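Putative methyltransferase (Porphyromonas gingivalis, PDB 3LL7) is a putative methyltransferase of unestablished substrate, whose Rossmann-like domain probably binds S-adenosylmethionine as in related enzymes. Local coordinates at residues A[112-123]-A[142-152]. Numbering follows the deposited sequence.
Sequences MSKASQGIYIER and GKDVNILTGDF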
# COMPACT_ATOMS: atom_id res chain seq x y z
N MSE A 112 3.49 17.53 2.78
CA MSE A 112 3.29 18.90 3.24
C MSE A 112 2.59 19.03 4.59
O MSE A 112 2.51 20.13 5.13
CB MSE A 112 2.52 19.67 2.17
CG MSE A 112 3.28 19.85 0.85
SE MSE A 112 4.94 20.83 1.01
CE MSE A 112 4.28 22.44 1.82
N SER A 113 2.10 17.92 5.15
CA SER A 113 1.63 17.91 6.55
C SER A 113 2.80 18.18 7.48
O SER A 113 2.61 18.56 8.63
CB SER A 113 0.93 16.60 6.94
OG SER A 113 1.85 15.51 7.02
N LYS A 114 4.02 17.96 6.98
CA LYS A 114 5.23 18.14 7.78
C LYS A 114 6.13 19.26 7.24
O LYS A 114 6.60 20.12 7.98
CB LYS A 114 6.02 16.83 7.85
CG LYS A 114 5.27 15.64 8.51
CD LYS A 114 5.18 15.78 10.07
CE LYS A 114 6.46 15.38 10.78
NZ LYS A 114 6.94 13.96 10.53
N ALA A 115 6.39 19.21 5.93
CA ALA A 115 7.27 20.16 5.25
C ALA A 115 6.64 21.55 5.21
O ALA A 115 5.41 21.67 5.20
CB ALA A 115 7.56 19.67 3.84
N SER A 116 7.47 22.58 5.18
CA SER A 116 6.98 23.96 5.09
C SER A 116 6.95 24.48 3.66
O SER A 116 6.20 25.41 3.35
CB SER A 116 7.82 24.91 5.96
OG SER A 116 9.20 24.78 5.66
N GLN A 117 7.81 23.93 2.81
CA GLN A 117 7.89 24.38 1.42
C GLN A 117 7.94 23.16 0.50
O GLN A 117 8.60 22.18 0.80
CB GLN A 117 9.14 25.24 1.20
CG GLN A 117 9.33 26.38 2.17
CD GLN A 117 10.68 27.05 2.00
OE1 GLN A 117 11.61 26.82 2.77
NE2 GLN A 117 10.80 27.85 0.95
N GLY A 118 7.23 23.24 -0.63
CA GLY A 118 7.23 22.14 -1.59
C GLY A 118 7.08 22.57 -3.03
O GLY A 118 6.48 23.61 -3.34
N ILE A 119 7.65 21.77 -3.92
CA ILE A 119 7.42 21.89 -5.35
C ILE A 119 6.76 20.60 -5.83
O ILE A 119 7.26 19.51 -5.58
CB ILE A 119 8.76 22.12 -6.14
CG1 ILE A 119 9.46 23.40 -5.65
CG2 ILE A 119 8.50 22.16 -7.66
CD1 ILE A 119 10.83 23.71 -6.33
N TYR A 120 5.63 20.75 -6.51
CA TYR A 120 4.89 19.64 -7.05
C TYR A 120 5.08 19.77 -8.55
O TYR A 120 4.98 20.89 -9.09
CB TYR A 120 3.42 19.83 -6.67
CG TYR A 120 2.39 19.14 -7.55
CD1 TYR A 120 1.66 18.07 -7.07
CD2 TYR A 120 2.09 19.62 -8.84
CE1 TYR A 120 0.68 17.43 -7.86
CE2 TYR A 120 1.11 19.00 -9.63
CZ TYR A 120 0.41 17.89 -9.12
OH TYR A 120 -0.57 17.27 -9.87
N ILE A 121 5.37 18.67 -9.22
CA ILE A 121 5.60 18.65 -10.67
C ILE A 121 4.77 17.53 -11.28
O ILE A 121 4.83 16.39 -10.81
CB ILE A 121 7.12 18.43 -11.02
CG1 ILE A 121 7.98 19.49 -10.33
CG2 ILE A 121 7.30 18.45 -12.55
CD1 ILE A 121 9.52 19.40 -10.56
N GLU A 122 3.98 17.84 -12.30
CA GLU A 122 3.13 16.84 -12.94
C GLU A 122 3.15 17.02 -14.45
O GLU A 122 2.88 18.12 -14.95
CB GLU A 122 1.70 16.97 -12.41
CG GLU A 122 0.60 16.34 -13.27
CD GLU A 122 0.76 14.81 -13.41
OE1 GLU A 122 1.09 14.11 -12.43
OE2 GLU A 122 0.57 14.31 -14.53
N ARG A 123 3.50 15.94 -15.16
CA ARG A 123 3.61 15.93 -16.63
C ARG A 123 2.35 16.34 -17.35
O ARG A 123 2.42 17.04 -18.36
CB ARG A 123 4.02 14.54 -17.14
CG ARG A 123 5.40 14.10 -16.72
CD ARG A 123 5.79 12.75 -17.38
NE ARG A 123 6.36 12.94 -18.72
CZ ARG A 123 5.72 12.67 -19.86
NH1 ARG A 123 4.49 12.18 -19.85
NH2 ARG A 123 6.33 12.90 -21.02
N GLY A 142 0.05 28.48 6.56
CA GLY A 142 1.48 28.78 6.60
C GLY A 142 2.35 27.88 5.75
O GLY A 142 3.51 27.62 6.10
N LYS A 143 1.80 27.38 4.64
CA LYS A 143 2.54 26.49 3.74
C LYS A 143 2.81 27.20 2.41
O LYS A 143 1.97 27.95 1.92
CB LYS A 143 1.76 25.19 3.46
CG LYS A 143 1.35 24.37 4.67
CD LYS A 143 2.54 23.78 5.38
CE LYS A 143 2.10 22.94 6.56
NZ LYS A 143 3.26 22.19 7.10
N ASP A 144 3.97 26.90 1.83
CA ASP A 144 4.49 27.55 0.63
C ASP A 144 4.67 26.51 -0.49
O ASP A 144 5.54 25.65 -0.39
CB ASP A 144 5.86 28.11 1.00
CG ASP A 144 6.32 29.21 0.08
OD1 ASP A 144 6.03 29.17 -1.14
OD2 ASP A 144 6.98 30.13 0.60
N VAL A 145 3.85 26.56 -1.54
CA VAL A 145 3.99 25.57 -2.64
C VAL A 145 4.12 26.17 -4.05
O VAL A 145 3.67 27.27 -4.31
CB VAL A 145 2.86 24.49 -2.63
CG1 VAL A 145 2.90 23.68 -1.35
CG2 VAL A 145 1.49 25.12 -2.84
N ASN A 146 4.76 25.42 -4.94
CA ASN A 146 4.89 25.80 -6.34
C ASN A 146 4.37 24.59 -7.12
O ASN A 146 4.88 23.48 -6.97
CB ASN A 146 6.35 26.11 -6.66
CG ASN A 146 6.56 26.72 -8.04
OD1 ASN A 146 5.62 26.92 -8.80
ND2 ASN A 146 7.82 27.02 -8.37
N ILE A 147 3.35 24.81 -7.94
CA ILE A 147 2.68 23.72 -8.62
C ILE A 147 2.99 23.84 -10.12
O ILE A 147 2.52 24.75 -10.80
CB ILE A 147 1.18 23.79 -8.31
CG1 ILE A 147 0.95 23.68 -6.78
CG2 ILE A 147 0.42 22.70 -9.03
CD1 ILE A 147 -0.35 24.33 -6.30
N LEU A 148 3.84 22.94 -10.62
CA LEU A 148 4.38 23.07 -11.97
C LEU A 148 3.87 22.01 -12.94
O LEU A 148 3.71 20.86 -12.58
CB LEU A 148 5.91 23.00 -11.92
CG LEU A 148 6.71 24.05 -11.15
CD1 LEU A 148 8.16 23.60 -11.09
CD2 LEU A 148 6.58 25.48 -11.76
N THR A 149 3.65 22.42 -14.18
CA THR A 149 3.26 21.49 -15.23
C THR A 149 4.48 21.11 -16.05
O THR A 149 5.27 21.98 -16.42
CB THR A 149 2.22 22.13 -16.17
OG1 THR A 149 1.05 22.44 -15.41
CG2 THR A 149 1.87 21.19 -17.38
N GLY A 150 4.62 19.82 -16.34
CA GLY A 150 5.62 19.34 -17.30
C GLY A 150 6.46 18.21 -16.75
O GLY A 150 6.22 17.72 -15.66
N ASP A 151 7.46 17.78 -17.52
CA ASP A 151 8.35 16.72 -17.04
C ASP A 151 9.42 17.34 -16.16
O ASP A 151 10.03 18.35 -16.54
CB ASP A 151 8.96 15.95 -18.22
CG ASP A 151 9.64 14.65 -17.78
OD1 ASP A 151 9.01 13.57 -17.91
OD2 ASP A 151 10.78 14.71 -17.26
N PHE A 152 9.68 16.73 -15.00
CA PHE A 152 10.72 17.24 -14.08
C PHE A 152 12.10 17.42 -14.73
O PHE A 152 12.93 18.18 -14.24
CB PHE A 152 10.83 16.34 -12.83
CG PHE A 152 11.62 15.08 -13.06
CD1 PHE A 152 12.99 15.05 -12.79
CD2 PHE A 152 11.01 13.94 -13.55
CE1 PHE A 152 13.76 13.89 -13.01
CE2 PHE A 152 11.77 12.76 -13.78
CZ PHE A 152 13.14 12.75 -13.50
O HOH W 1 3.23 20.88 9.66
O HOH W 2 6.15 28.12 4.54
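A beta-alpha-beta crossover brings strands 117-122 and 144-149 side by side in parallel, with Gly-118 facing Val-145, Tyr-120 facing Ile-147 and Glu-122 facing Thr-149, in the manner of the Rossmann-like sheet of class I methyltransferases. Seven backbone hydrogen bonds run alternately between them, from Asp-144 N to Ser-116 O at one end to Gly-150 N to Glu-122 O (2.8 Å) at the other. Ahead of the strands, Lys-143 bends at chi2 (-67°) and then runs extended, carrying its ammonium into the turn after Met-112. There NZ donates to Met-112 O and to Ala-115 O, both at 2.9 Å, and a water links it to Ser-113 O; three partners thus grip the charge. The side chain of selenomethionine Met-112 runs counter to that of Lys-143 and lays CE against Val-145 CG1 (3.7 Å). Because Gly-118 lacks a side chain, the selenium can lie close over its backbone. On the same face Ile-147 CG2 meets the Tyr-120 ring obliquely at CD2 (3.5 Å). On the other face Leu-148 CD1 packs on Ile-119 CG2 (3.7 Å) and, more loosely, on Ile-121 CG1. Past the strands, Arg-123 NE donates to the anti lone pair of Asp-151 OD1 (2.8 Å), a salt bridge lying near the guanidinium plane although the two flat groups are turned 76° apart; Asp-151 OD2 pairs with Lys-153. The connecting helix 125-138 covers Tyr-120 and Thr-149, helix 156-162 covers Ile-119, Ile-121 and Leu-148, and strand 96-99 continues the parallel sheet beyond strand 117-122.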